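CCMAN5 (Cellulosimicrobium cellulans, PDB 2XSG) hydrolyses alpha-mannosides as a calcium-containing family GH92 mannosidase, and probably uncovers mannose-6-phosphate on yeast-type glycans. Local coordinates at residues A[15-20]-A[312-317]; A[170-175]-A[190-195]; A[199-204]-A[396-401]; A[505-510]-A[560-565]; A[522-527]-A[537-542]. One frame throughout, in Å; residues are numbered along the deposited sequence.

Contact 1: residues A[15-20]-A[312-317]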
# COMPACT_ATOMS: atom_id res chain seq x y z
N VAL A 15 -14.52 -0.53 5.44
CA VAL A 15 -13.63 0.53 4.96
C VAL A 15 -13.16 1.49 6.06
O VAL A 15 -12.35 2.37 5.81
CB VAL A 15 -14.22 1.34 3.76
CG1 VAL A 15 -14.58 0.43 2.59
CG2 VAL A 15 -15.43 2.19 4.21
N PHE A 16 -13.68 1.33 7.27
CA PHE A 16 -13.27 2.21 8.37
C PHE A 16 -12.11 1.65 9.17
O PHE A 16 -11.49 2.36 9.96
CB PHE A 16 -14.45 2.53 9.28
CG PHE A 16 -15.47 3.40 8.63
CD1 PHE A 16 -15.20 4.74 8.37
CD2 PHE A 16 -16.70 2.88 8.27
CE1 PHE A 16 -16.14 5.56 7.75
CE2 PHE A 16 -17.66 3.68 7.65
CZ PHE A 16 -17.38 5.02 7.40
N VAL A 17 -11.78 0.39 8.93
CA VAL A 17 -10.64 -0.22 9.58
C VAL A 17 -9.38 0.54 9.19
O VAL A 17 -9.09 0.72 8.01
CB VAL A 17 -10.51 -1.71 9.24
CG1 VAL A 17 -9.10 -2.25 9.59
CG2 VAL A 17 -11.62 -2.48 9.98
N GLY A 18 -8.65 1.00 10.21
CA GLY A 18 -7.41 1.74 9.98
C GLY A 18 -7.57 3.25 9.74
O GLY A 18 -6.59 3.92 9.41
N THR A 19 -8.78 3.78 9.91
CA THR A 19 -9.07 5.21 9.64
C THR A 19 -9.02 6.13 10.88
O THR A 19 -9.29 7.33 10.78
CB THR A 19 -10.43 5.39 8.94
OG1 THR A 19 -11.48 4.98 9.83
CG2 THR A 19 -10.49 4.58 7.61
N GLU A 20 -8.68 5.56 12.04
CA GLU A 20 -8.51 6.38 13.25
C GLU A 20 -7.05 6.82 13.43
O GLU A 20 -6.14 6.00 13.30
CB GLU A 20 -8.98 5.65 14.51
CG GLU A 20 -8.91 6.52 15.80
CD GLU A 20 -9.88 6.08 16.88
OE1 GLU A 20 -10.85 5.38 16.56
OE2 GLU A 20 -9.70 6.47 18.06
N TYR A 312 -11.40 -10.03 4.12
CA TYR A 312 -11.96 -9.33 2.95
C TYR A 312 -11.68 -7.82 2.96
O TYR A 312 -11.52 -7.21 1.89
CB TYR A 312 -13.44 -9.67 2.69
CG TYR A 312 -13.57 -11.06 2.06
CD1 TYR A 312 -13.18 -11.28 0.73
CD2 TYR A 312 -14.03 -12.14 2.80
CE1 TYR A 312 -13.26 -12.55 0.16
CE2 TYR A 312 -14.12 -13.41 2.25
CZ TYR A 312 -13.71 -13.61 0.92
OH TYR A 312 -13.80 -14.86 0.38
N THR A 313 -11.61 -7.24 4.15
CA THR A 313 -11.23 -5.84 4.32
C THR A 313 -9.80 -5.64 3.81
O THR A 313 -9.52 -4.68 3.08
CB THR A 313 -11.35 -5.40 5.80
OG1 THR A 313 -12.72 -5.52 6.23
CG2 THR A 313 -10.86 -3.96 5.98
N HIS A 314 -8.90 -6.55 4.18
CA HIS A 314 -7.51 -6.42 3.74
C HIS A 314 -7.30 -6.86 2.29
O HIS A 314 -6.41 -6.32 1.59
CB HIS A 314 -6.54 -7.13 4.71
CG HIS A 314 -6.50 -6.49 6.06
ND1 HIS A 314 -6.20 -5.15 6.24
CD2 HIS A 314 -6.74 -6.98 7.29
CE1 HIS A 314 -6.26 -4.86 7.52
NE2 HIS A 314 -6.57 -5.95 8.19
N LEU A 315 -8.11 -7.79 1.80
CA LEU A 315 -8.10 -8.06 0.37
C LEU A 315 -8.51 -6.78 -0.40
O LEU A 315 -7.87 -6.40 -1.41
CB LEU A 315 -9.01 -9.24 -0.00
CG LEU A 315 -8.91 -9.84 -1.41
CD1 LEU A 315 -7.52 -10.46 -1.68
CD2 LEU A 315 -10.00 -10.88 -1.66
N TYR A 316 -9.54 -6.10 0.09
CA TYR A 316 -9.96 -4.81 -0.49
C TYR A 316 -8.77 -3.82 -0.54
O TYR A 316 -8.51 -3.22 -1.56
CB TYR A 316 -11.16 -4.26 0.27
CG TYR A 316 -11.47 -2.79 0.06
CD1 TYR A 316 -12.25 -2.36 -1.02
CD2 TYR A 316 -11.01 -1.83 0.95
CE1 TYR A 316 -12.54 -0.99 -1.22
CE2 TYR A 316 -11.28 -0.48 0.77
CZ TYR A 316 -12.05 -0.06 -0.31
OH TYR A 316 -12.32 1.28 -0.49
N ARG A 317 -8.04 -3.71 0.56
CA ARG A 317 -6.90 -2.81 0.67
C ARG A 317 -5.74 -3.20 -0.26
O ARG A 317 -4.96 -2.34 -0.67
CB ARG A 317 -6.40 -2.77 2.11
CG ARG A 317 -7.36 -2.20 3.14
CD ARG A 317 -7.69 -0.76 2.85
NE ARG A 317 -8.41 -0.13 3.95
CZ ARG A 317 -9.12 0.99 3.85
NH1 ARG A 317 -9.24 1.62 2.69
NH2 ARG A 317 -9.73 1.46 4.93

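Contact 2: residues A[170-175]-A[190-195]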
# COMPACT_ATOMS: atom_id res chain seq x y z
N ARG A 170 0.41 22.15 -2.24
CA ARG A 170 -0.15 22.62 -3.49
C ARG A 170 0.91 23.44 -4.22
O ARG A 170 1.46 24.40 -3.65
CB ARG A 170 -1.42 23.46 -3.22
CG ARG A 170 -1.86 24.41 -4.35
CD ARG A 170 -2.20 23.68 -5.67
NE ARG A 170 -3.42 22.90 -5.52
CZ ARG A 170 -3.49 21.57 -5.54
NH1 ARG A 170 -2.41 20.83 -5.78
NH2 ARG A 170 -4.65 20.98 -5.36
N ARG A 171 1.21 23.05 -5.45
CA ARG A 171 2.22 23.76 -6.26
C ARG A 171 1.60 24.74 -7.25
O ARG A 171 2.03 25.88 -7.32
CB ARG A 171 3.19 22.78 -6.96
CG ARG A 171 4.03 21.93 -5.98
CD ARG A 171 4.85 22.82 -5.04
NE ARG A 171 5.45 22.11 -3.90
CZ ARG A 171 6.62 21.45 -3.96
NH1 ARG A 171 7.30 21.40 -5.09
NH2 ARG A 171 7.10 20.84 -2.88
N SER A 172 0.60 24.28 -7.99
CA SER A 172 -0.15 25.15 -8.89
C SER A 172 -1.54 24.54 -9.16
O SER A 172 -1.74 23.33 -9.01
CB SER A 172 0.60 25.39 -10.20
OG SER A 172 0.75 24.19 -10.93
N SER A 173 -2.48 25.40 -9.55
CA SER A 173 -3.81 24.93 -9.92
C SER A 173 -4.45 25.89 -10.92
O SER A 173 -4.00 27.04 -11.05
CB SER A 173 -4.71 24.78 -8.68
OG SER A 173 -5.02 26.06 -8.14
N SER A 174 -5.47 25.41 -11.63
CA SER A 174 -6.25 26.27 -12.53
C SER A 174 -7.68 25.81 -12.60
O SER A 174 -8.00 24.65 -12.31
CB SER A 174 -5.66 26.28 -13.95
OG SER A 174 -5.81 25.00 -14.56
N VAL A 175 -8.54 26.73 -13.01
CA VAL A 175 -9.95 26.42 -13.19
C VAL A 175 -10.50 27.28 -14.35
O VAL A 175 -10.23 28.47 -14.42
CB VAL A 175 -10.75 26.57 -11.86
CG1 VAL A 175 -10.63 28.01 -11.29
CG2 VAL A 175 -12.23 26.14 -12.05
N GLN A 190 -6.08 21.95 -14.01
CA GLN A 190 -5.05 21.05 -13.50
C GLN A 190 -4.76 21.35 -12.04
O GLN A 190 -4.98 22.48 -11.56
CB GLN A 190 -3.77 21.18 -14.33
CG GLN A 190 -3.07 22.54 -14.22
CD GLN A 190 -2.07 22.61 -13.05
OE1 GLN A 190 -1.68 21.58 -12.50
NE2 GLN A 190 -1.67 23.82 -12.68
N VAL A 191 -4.27 20.34 -11.34
CA VAL A 191 -3.76 20.52 -10.00
C VAL A 191 -2.39 19.88 -9.96
O VAL A 191 -2.20 18.77 -10.46
CB VAL A 191 -4.71 19.92 -8.90
CG1 VAL A 191 -6.00 20.72 -8.81
CG2 VAL A 191 -5.02 18.46 -9.17
N THR A 192 -1.42 20.61 -9.42
CA THR A 192 -0.06 20.09 -9.26
C THR A 192 0.27 20.08 -7.78
O THR A 192 0.18 21.11 -7.09
CB THR A 192 0.96 20.89 -10.11
OG1 THR A 192 0.61 20.76 -11.50
CG2 THR A 192 2.42 20.41 -9.91
N GLY A 193 0.58 18.89 -7.27
CA GLY A 193 0.89 18.72 -5.86
C GLY A 193 2.28 18.14 -5.68
O GLY A 193 3.01 17.93 -6.65
N TYR A 194 2.64 17.86 -4.44
CA TYR A 194 3.92 17.24 -4.18
C TYR A 194 3.76 16.29 -3.00
O TYR A 194 3.04 16.59 -2.05
CB TYR A 194 4.99 18.30 -3.89
CG TYR A 194 6.38 17.75 -3.63
CD1 TYR A 194 6.74 17.27 -2.37
CD2 TYR A 194 7.35 17.72 -4.65
CE1 TYR A 194 8.01 16.76 -2.11
CE2 TYR A 194 8.65 17.21 -4.39
CZ TYR A 194 8.96 16.74 -3.12
OH TYR A 194 10.21 16.22 -2.84
N PHE A 195 4.41 15.13 -3.09
CA PHE A 195 4.57 14.26 -1.94
C PHE A 195 5.91 13.54 -1.98
O PHE A 195 6.28 12.96 -3.01
CB PHE A 195 3.43 13.25 -1.82
CG PHE A 195 3.53 12.35 -0.62
CD1 PHE A 195 3.30 12.86 0.67
CD2 PHE A 195 3.91 11.02 -0.76
CE1 PHE A 195 3.41 12.04 1.81
CE2 PHE A 195 4.02 10.18 0.37
CZ PHE A 195 3.76 10.69 1.66

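Contact 3: residues A[199-204]-A[396-401]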
# COMPACT_ATOMS: atom_id res chain seq x y z
N ALA A 199 6.86 16.01 -7.54
CA ALA A 199 5.61 16.66 -7.90
C ALA A 199 4.87 15.74 -8.87
O ALA A 199 5.47 14.83 -9.47
CB ALA A 199 5.88 18.02 -8.54
N TYR A 200 3.56 15.99 -9.01
CA TYR A 200 2.68 15.27 -9.93
C TYR A 200 1.61 16.25 -10.44
O TYR A 200 1.24 17.19 -9.74
CB TYR A 200 2.00 14.08 -9.23
CG TYR A 200 1.06 14.52 -8.12
CD1 TYR A 200 1.50 14.65 -6.81
CD2 TYR A 200 -0.28 14.82 -8.41
CE1 TYR A 200 0.63 15.07 -5.80
CE2 TYR A 200 -1.14 15.27 -7.41
CZ TYR A 200 -0.69 15.39 -6.12
OH TYR A 200 -1.56 15.82 -5.15
N THR A 201 1.11 16.03 -11.65
CA THR A 201 0.00 16.82 -12.16
C THR A 201 -1.15 15.92 -12.63
O THR A 201 -0.92 14.90 -13.29
CB THR A 201 0.47 17.70 -13.32
OG1 THR A 201 1.47 18.60 -12.83
CG2 THR A 201 -0.70 18.50 -13.93
N LEU A 202 -2.37 16.31 -12.27
CA LEU A 202 -3.59 15.67 -12.76
C LEU A 202 -4.54 16.70 -13.35
O LEU A 202 -4.66 17.82 -12.82
CB LEU A 202 -4.30 14.91 -11.63
CG LEU A 202 -3.67 13.58 -11.20
CD1 LEU A 202 -4.38 13.11 -9.95
CD2 LEU A 202 -3.78 12.51 -12.32
N TYR A 203 -5.18 16.34 -14.46
CA TYR A 203 -6.20 17.20 -15.08
C TYR A 203 -7.58 16.74 -14.63
O TYR A 203 -7.78 15.56 -14.31
CB TYR A 203 -6.07 17.20 -16.61
CG TYR A 203 -4.71 17.67 -17.04
CD1 TYR A 203 -3.66 16.77 -17.20
CD2 TYR A 203 -4.45 19.02 -17.24
CE1 TYR A 203 -2.40 17.18 -17.57
CE2 TYR A 203 -3.15 19.47 -17.60
CZ TYR A 203 -2.14 18.53 -17.77
OH TYR A 203 -0.87 18.92 -18.15
N TYR A 204 -8.52 17.67 -14.57
CA TYR A 204 -9.86 17.32 -14.10
C TYR A 204 -10.96 17.97 -14.95
O TYR A 204 -10.75 19.00 -15.57
CB TYR A 204 -10.03 17.68 -12.60
CG TYR A 204 -10.08 19.17 -12.39
CD1 TYR A 204 -11.29 19.85 -12.39
CD2 TYR A 204 -8.90 19.92 -12.25
CE1 TYR A 204 -11.34 21.23 -12.23
CE2 TYR A 204 -8.93 21.30 -12.11
CZ TYR A 204 -10.16 21.95 -12.11
OH TYR A 204 -10.22 23.31 -11.96
N GLY A 396 13.43 13.70 -10.19
CA GLY A 396 13.57 14.97 -10.91
C GLY A 396 12.48 15.28 -11.93
O GLY A 396 12.48 16.36 -12.52
N PHE A 397 11.56 14.35 -12.13
CA PHE A 397 10.49 14.54 -13.10
C PHE A 397 9.17 14.83 -12.40
O PHE A 397 8.99 14.51 -11.22
CB PHE A 397 10.30 13.29 -13.97
CG PHE A 397 11.55 12.81 -14.64
CD1 PHE A 397 12.12 13.54 -15.68
CD2 PHE A 397 12.16 11.63 -14.23
CE1 PHE A 397 13.30 13.11 -16.31
CE2 PHE A 397 13.34 11.18 -14.84
CZ PHE A 397 13.91 11.92 -15.89
N VAL A 398 8.25 15.42 -13.14
CA VAL A 398 6.87 15.56 -12.70
C VAL A 398 6.13 14.26 -13.02
O VAL A 398 6.11 13.82 -14.17
CB VAL A 398 6.18 16.77 -13.37
CG1 VAL A 398 4.71 16.82 -12.99
CG2 VAL A 398 6.88 18.08 -12.96
N HIS A 399 5.54 13.61 -12.01
CA HIS A 399 4.87 12.33 -12.23
C HIS A 399 3.37 12.39 -12.63
O HIS A 399 2.73 13.43 -12.49
CB HIS A 399 5.13 11.42 -11.03
CG HIS A 399 6.49 10.82 -11.06
ND1 HIS A 399 7.64 11.55 -10.83
CD2 HIS A 399 6.90 9.57 -11.36
CE1 HIS A 399 8.69 10.77 -10.96
NE2 HIS A 399 8.28 9.57 -11.30
N SER A 400 2.83 11.29 -13.16
CA SER A 400 1.48 11.29 -13.76
C SER A 400 0.36 11.18 -12.73
O SER A 400 -0.80 11.48 -13.04
CB SER A 400 1.35 10.20 -14.85
OG SER A 400 1.23 8.89 -14.30
N VAL A 401 0.71 10.74 -11.52
CA VAL A 401 -0.21 10.55 -10.39
C VAL A 401 0.61 10.81 -9.11
O VAL A 401 1.84 10.75 -9.17
CB VAL A 401 -0.77 9.11 -10.32
CG1 VAL A 401 -1.62 8.77 -11.55
CG2 VAL A 401 0.37 8.10 -10.15
O HOH W 1 9.17 16.31 -9.14

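Contact 4: residues A[505-510]-A[560-565]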
# COMPACT_ATOMS: atom_id res chain seq x y z
N ASP A 505 23.87 -21.27 25.80
CA ASP A 505 24.79 -22.39 25.94
C ASP A 505 26.19 -22.08 25.39
O ASP A 505 26.99 -22.99 25.18
CB ASP A 505 24.22 -23.60 25.22
CG ASP A 505 24.23 -23.44 23.71
OD1 ASP A 505 24.45 -22.30 23.22
OD2 ASP A 505 24.01 -24.44 23.01
N GLY A 506 26.47 -20.80 25.11
CA GLY A 506 27.80 -20.40 24.62
C GLY A 506 27.97 -20.32 23.11
O GLY A 506 28.98 -19.80 22.64
N THR A 507 27.00 -20.83 22.35
CA THR A 507 27.08 -20.83 20.89
C THR A 507 27.28 -19.41 20.35
O THR A 507 26.57 -18.48 20.75
CB THR A 507 25.83 -21.47 20.23
OG1 THR A 507 25.62 -22.79 20.75
CG2 THR A 507 26.00 -21.57 18.70
N GLN A 508 28.25 -19.25 19.44
CA GLN A 508 28.59 -17.95 18.87
C GLN A 508 27.75 -17.63 17.62
O GLN A 508 27.84 -18.31 16.60
CB GLN A 508 30.08 -17.89 18.55
CG GLN A 508 30.96 -18.10 19.77
CD GLN A 508 30.78 -16.99 20.77
OE1 GLN A 508 31.25 -15.88 20.55
NE2 GLN A 508 30.07 -17.28 21.85
N VAL A 509 26.97 -16.56 17.71
CA VAL A 509 26.04 -16.20 16.65
C VAL A 509 26.46 -14.91 15.98
O VAL A 509 26.59 -13.88 16.65
CB VAL A 509 24.60 -16.04 17.19
CG1 VAL A 509 23.63 -15.73 16.06
CG2 VAL A 509 24.18 -17.31 17.99
N GLY A 510 26.68 -14.97 14.67
CA GLY A 510 27.06 -13.79 13.90
C GLY A 510 25.86 -12.93 13.53
O GLY A 510 24.79 -13.45 13.21
N HIS A 560 24.28 -23.84 11.34
CA HIS A 560 22.87 -24.11 11.52
C HIS A 560 22.39 -23.86 12.95
O HIS A 560 21.38 -23.19 13.17
CB HIS A 560 22.54 -25.53 11.08
CG HIS A 560 21.09 -25.86 11.18
ND1 HIS A 560 20.23 -25.78 10.11
CD2 HIS A 560 20.34 -26.29 12.24
CE1 HIS A 560 19.01 -26.14 10.49
NE2 HIS A 560 19.06 -26.45 11.78
N GLU A 561 23.11 -24.42 13.91
CA GLU A 561 22.74 -24.26 15.32
C GLU A 561 22.76 -22.78 15.73
O GLU A 561 21.88 -22.34 16.49
CB GLU A 561 23.63 -25.13 16.23
CG GLU A 561 23.25 -25.13 17.74
CD GLU A 561 21.84 -25.66 18.05
OE1 GLU A 561 21.19 -26.31 17.19
OE2 GLU A 561 21.37 -25.43 19.19
N ALA A 562 23.73 -22.02 15.22
CA ALA A 562 23.82 -20.60 15.54
C ALA A 562 22.59 -19.86 15.01
O ALA A 562 21.99 -19.06 15.73
CB ALA A 562 25.10 -19.99 15.00
N ALA A 563 22.21 -20.15 13.76
CA ALA A 563 20.99 -19.56 13.14
C ALA A 563 19.74 -19.92 13.91
O ALA A 563 18.88 -19.05 14.15
CB ALA A 563 20.84 -20.02 11.70
N ARG A 564 19.63 -21.20 14.27
CA ARG A 564 18.45 -21.74 14.94
C ARG A 564 18.25 -21.04 16.28
O ARG A 564 17.13 -20.65 16.61
CB ARG A 564 18.56 -23.27 15.12
CG ARG A 564 17.31 -23.96 15.72
CD ARG A 564 17.59 -25.41 16.17
NE ARG A 564 18.38 -25.46 17.41
CZ ARG A 564 17.88 -25.30 18.63
NH1 ARG A 564 16.57 -25.10 18.81
NH2 ARG A 564 18.69 -25.34 19.69
N LEU A 565 19.35 -20.85 17.01
CA LEU A 565 19.31 -20.19 18.31
C LEU A 565 19.09 -18.68 18.16
O LEU A 565 18.40 -18.06 18.97
CB LEU A 565 20.59 -20.48 19.11
CG LEU A 565 20.76 -21.92 19.64
CD1 LEU A 565 22.19 -22.15 20.07
CD2 LEU A 565 19.82 -22.20 20.82

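Contact 5: residues A[522-527]-A[537-542]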
# COMPACT_ATOMS: atom_id res chain seq x y z
N GLN A 522 32.48 -1.85 14.32
CA GLN A 522 32.07 -0.68 15.11
C GLN A 522 31.09 -1.08 16.20
O GLN A 522 30.26 -1.98 16.01
CB GLN A 522 31.50 0.43 14.21
CG GLN A 522 32.56 1.11 13.33
CD GLN A 522 31.97 2.05 12.28
OE1 GLN A 522 32.63 2.98 11.81
NE2 GLN A 522 30.72 1.82 11.92
N SER A 523 31.20 -0.43 17.34
CA SER A 523 30.35 -0.71 18.49
C SER A 523 28.88 -0.37 18.19
O SER A 523 28.59 0.69 17.65
CB SER A 523 30.85 0.10 19.70
OG SER A 523 29.88 0.16 20.72
N ALA A 524 27.96 -1.26 18.56
CA ALA A 524 26.53 -1.05 18.30
C ALA A 524 25.64 -1.94 19.18
O ALA A 524 25.95 -3.12 19.35
CB ALA A 524 26.22 -1.29 16.82
N ASP A 525 24.58 -1.38 19.75
CA ASP A 525 23.51 -2.17 20.36
C ASP A 525 22.62 -2.69 19.23
O ASP A 525 21.95 -1.91 18.55
CB ASP A 525 22.70 -1.30 21.35
CG ASP A 525 21.48 -2.03 21.95
OD1 ASP A 525 21.26 -3.22 21.72
OD2 ASP A 525 20.72 -1.37 22.68
N HIS A 526 22.62 -4.01 19.03
CA HIS A 526 21.92 -4.62 17.89
C HIS A 526 20.38 -4.56 18.03
O HIS A 526 19.64 -4.84 17.06
CB HIS A 526 22.38 -6.07 17.71
CG HIS A 526 23.79 -6.20 17.19
ND1 HIS A 526 24.90 -6.03 17.99
CD2 HIS A 526 24.25 -6.49 15.95
CE1 HIS A 526 25.99 -6.20 17.26
NE2 HIS A 526 25.62 -6.48 16.02
N ALA A 527 19.90 -4.18 19.21
CA ALA A 527 18.46 -4.09 19.47
C ALA A 527 17.97 -2.64 19.51
O ALA A 527 16.78 -2.39 19.70
CB ALA A 527 18.11 -4.82 20.75
N GLY A 537 14.66 0.83 11.81
CA GLY A 537 14.85 -0.50 12.39
C GLY A 537 16.15 -0.71 13.13
O GLY A 537 16.95 0.22 13.31
N THR A 538 16.36 -1.96 13.55
CA THR A 538 17.50 -2.36 14.37
C THR A 538 18.37 -3.32 13.57
O THR A 538 17.92 -3.88 12.55
CB THR A 538 17.05 -3.12 15.64
OG1 THR A 538 16.59 -4.42 15.26
CG2 THR A 538 15.94 -2.38 16.38
N LEU A 539 19.59 -3.54 14.04
CA LEU A 539 20.48 -4.52 13.41
C LEU A 539 19.90 -5.95 13.40
O LEU A 539 19.97 -6.62 12.38
CB LEU A 539 21.88 -4.47 14.03
CG LEU A 539 22.65 -3.18 13.68
CD1 LEU A 539 23.72 -2.89 14.70
CD2 LEU A 539 23.22 -3.21 12.28
N TRP A 540 19.29 -6.39 14.50
CA TRP A 540 18.60 -7.70 14.52
C TRP A 540 17.54 -7.81 13.42
O TRP A 540 17.37 -8.89 12.84
CB TRP A 540 17.94 -7.95 15.85
CG TRP A 540 18.82 -8.56 16.90
CD1 TRP A 540 19.45 -7.91 17.90
CD2 TRP A 540 19.14 -9.95 17.05
NE1 TRP A 540 20.15 -8.80 18.68
CE2 TRP A 540 19.98 -10.06 18.17
CE3 TRP A 540 18.81 -11.11 16.33
CZ2 TRP A 540 20.49 -11.28 18.61
CZ3 TRP A 540 19.32 -12.33 16.78
CH2 TRP A 540 20.15 -12.40 17.91
N GLN A 541 16.85 -6.71 13.14
CA GLN A 541 15.76 -6.71 12.15
C GLN A 541 16.34 -6.66 10.72
O GLN A 541 15.93 -7.43 9.83
CB GLN A 541 14.81 -5.54 12.42
CG GLN A 541 14.01 -5.72 13.74
CD GLN A 541 13.45 -4.42 14.31
OE1 GLN A 541 13.58 -3.35 13.71
NE2 GLN A 541 12.80 -4.51 15.49
N TYR A 542 17.31 -5.77 10.51
CA TYR A 542 18.04 -5.71 9.24
C TYR A 542 18.97 -6.90 8.99
O TYR A 542 19.33 -7.16 7.84
CB TYR A 542 18.85 -4.42 9.16
CG TYR A 542 18.10 -3.24 8.61
CD1 TYR A 542 17.31 -2.43 9.44
CD2 TYR A 542 18.19 -2.92 7.27
CE1 TYR A 542 16.63 -1.32 8.91
CE2 TYR A 542 17.52 -1.83 6.74
CZ TYR A 542 16.75 -1.03 7.56
OH TYR A 542 16.11 0.03 6.99
O HOH W 2 20.57 -1.72 16.20

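Contact 1: residues A[15-20]-A[312-317]
Val15, Val17 and Arg317 carry most of this buried meeting between an N-terminal loop and a helix. Arg317 leaves the helix with CG anti to its carbonyl carbon, bends at chi2 (-62°) and then runs out extended, so that its guanidinium reaches the carbonyls of Val15 and Val17. Arg317 NH2 donates to Val17 O at 3.2 Å, with the oxygen close to the guanidinium plane and an N-H...O angle of 157°. Val15 O lies 2.9 Å from Arg317 NH2, oblique to the guanidinium. The other terminal nitrogen, NH1, is held by Met27 O. The two valines pack on the helix. Val15 turns CG1 obliquely onto the Tyr316 ring, 3.9 Å from CE2, while Val17 sets its CB 4.0 Å from Thr313 CG2. The loop keeps its shape through a type II turn from Phe16 to Thr19, in which Phe16 O takes both N and OG1 of Thr19, the hydroxyl at 2.6 Å. Gly18, with phi at 85°, occupies a position where a CB would collide with the preceding carbonyl. Beyond the contact, Val15 also touches strand 106-109 through Ala108, His314 reaches Ser667 of helix 665-675, and Leu315 leans on Val293 of strand 293-296.

Contact 2: residues A[170-175]-A[190-195]
Thr192 O is the busiest acceptor between these two antiparallel strands: Arg171 N donates to it at 2.7 Å, and Ser172 N and Arg170 NH1 add weak bonds. Thr192 N returns a bond of 2.8 Å to Ser172 O, and Ser174 N gives one to Gln190 O. A side-chain network runs along the Ser172 and Thr192 face. Gln190, bent at chi2 (88°), swings its amide back over the strands, so NE2 reaches Ser172 OG at 3.0 Å nearly in the amide plane, while OE1 receives Thr192 OG1 at 2.6 Å from above its carbonyl plane. Ser174 OG accepts Gln190 N at 3.1 Å. An alanine in place of Gln190 would lose both amide bonds and would probably leave the Ser172 and Thr192 hydroxyls less firmly oriented. On the other face, Arg170 folds back at chi2 and chi3, laying one guanidinium face over Val191, with NH2 3.7 Å from CB; its NE goes to Leu163 O and NH2 to Asp78. Arg171 runs alongside Tyr194, its guanidinium nearly parallel to the ring (11°) but displaced toward CB and CG, so that Arg171 NH2 lies over the rim of one face, 3.3 Å from Tyr194 CG; Ser169 OG takes its NE. Arg171 and Ser172 together facing Thr192 make a classic beta bulge, in the hairpin of strands 169-179 and 185-195 of the N-terminal domain.

Contact 3: residues A[199-204]-A[396-401]
Ala199 O is the best-held atom here, gripped by one nearly straight hydrogen bond and one weaker C-H contact. His399 N points at it from 2.8 Å with an N-H...O angle of 175°, in the carbonyl plane and on a lone pair, and the CA-H of Val398 adds the second. His399 O in turn accepts Thr201 N at 3.2 Å, nearly along the C=O axis. A water carries the pairing further, accepting from Ala199 N at 2.8 Å and donating to Phe397 O. Val398 CG1, anti to its own N, crosses obliquely to within 3.7 Å of Thr201 OG1, a hydroxyl hydrogen-bonded to Thr192 OG1. Leu202 CD2 comes 3.2 Å from Ser400 O. Tyr200 CB lies 3.3 Å from Val401 O; from there the ring leads away to its OH, which bonds Asp78 and Asn166. The result is a single beta bridge, Tyr200 to His399, joining strand 198-208 of the N-terminal domain to a loop of the catalytic domain.

Contact 4: residues A[505-510]-A[560-565]
An Asx turn at Asp505 shapes the loop that packs, with the start of strand 508-512, on helix 560-570. Its bonds are internal: Asp505 OD1 takes Thr507 N at 3.1 Å and Thr507 OG1 at 2.8 Å, both from above the carboxylate plane. Arg564 grips Glu561 side-on, NE to OE1 and NH2 to OE2 (2.7 Å), the latter on the syn lone pair. No hydrogen bond crosses between the segments; the join is made by van der Waals contact. Thr507, its CG2 anti to the backbone N, rests that methyl near Ala562 CA and meets Leu565 CD1 with OG1 (3.6 Å) and CB. A glycine at Thr507 would remove the side-chain contacts to Ala562 and Leu565 and the hydroxyl's bond to Asp505, and would probably loosen the turn against the helix. Ala562 CB fits in beside the strand, 3.6 Å from Gln508 O. Val509 straddles a carbonyl: CG1 and CG2 lie 3.7 and 3.6 Å from Ala562 O.

Contact 5: residues A[522-527]-A[537-542]
His526 can be followed outward from the backbone, CG lying anti to its carbonyl carbon (chi1 -71°). His526 CB sits 3.5 Å from Trp540 CD1, on the five-membered ring. CG and CD2 then run past Leu539: His526 CD2 is 3.7 Å from Leu539 CB, and Leu539 CD1 stands over one face of the imidazole, 4.2 Å from its centroid, a CH-pi contact. Leu539 CD1 also meets Ala524 CB at 3.6 Å. At the tip, NE2 is bound to Thr513 OG1, which should hold the turn of the ring. The backbone of His526 matters as much, because its O accepts Trp540 N at 3.0 Å, in the carbonyl plane and almost straight at 170°, taking up an N-H of the helix's first turn. A water links the two segments, donating to Asp525 O and accepting from Leu539 N. An Asx turn, Asp525 OD1 to Ala527 N, folds the loop, and Thr538 CG2 packs 3.4 Å from Ala527 O. Thr538 is the N-cap: OG1 accepts Gln541 N at 3.1 Å, while Gln541 OE1 receives Thr538 N. This reciprocal pair is a capping box, opening the short helix 539-542 of the catalytic domain.

How the contacts relate
Contacts 2 and 3 are the close pair, centres 9 Å apart on neighbouring strands of one sheet: Thr192 OG1 and Thr201 OG1 lie 2.7 Å apart, a probable hydrogen bond, and Ser174 O meets Tyr204 OH. Contacts 1 and 3 both join the N-terminal and catalytic domains, yet their nearest atoms are about 15 Å apart, so the domains meet at separate places. Contacts 4 and 5 lie in the catalytic domain, centres 17 Å apart, with contact 5 falling between the two segments of contact 4. The side chain of Thr538 is about 14 Å from the calcium bound by Asn588, Glu589 and Asp662; the side chain of Tyr194 is about 10 Å from a bound bis-tris propane.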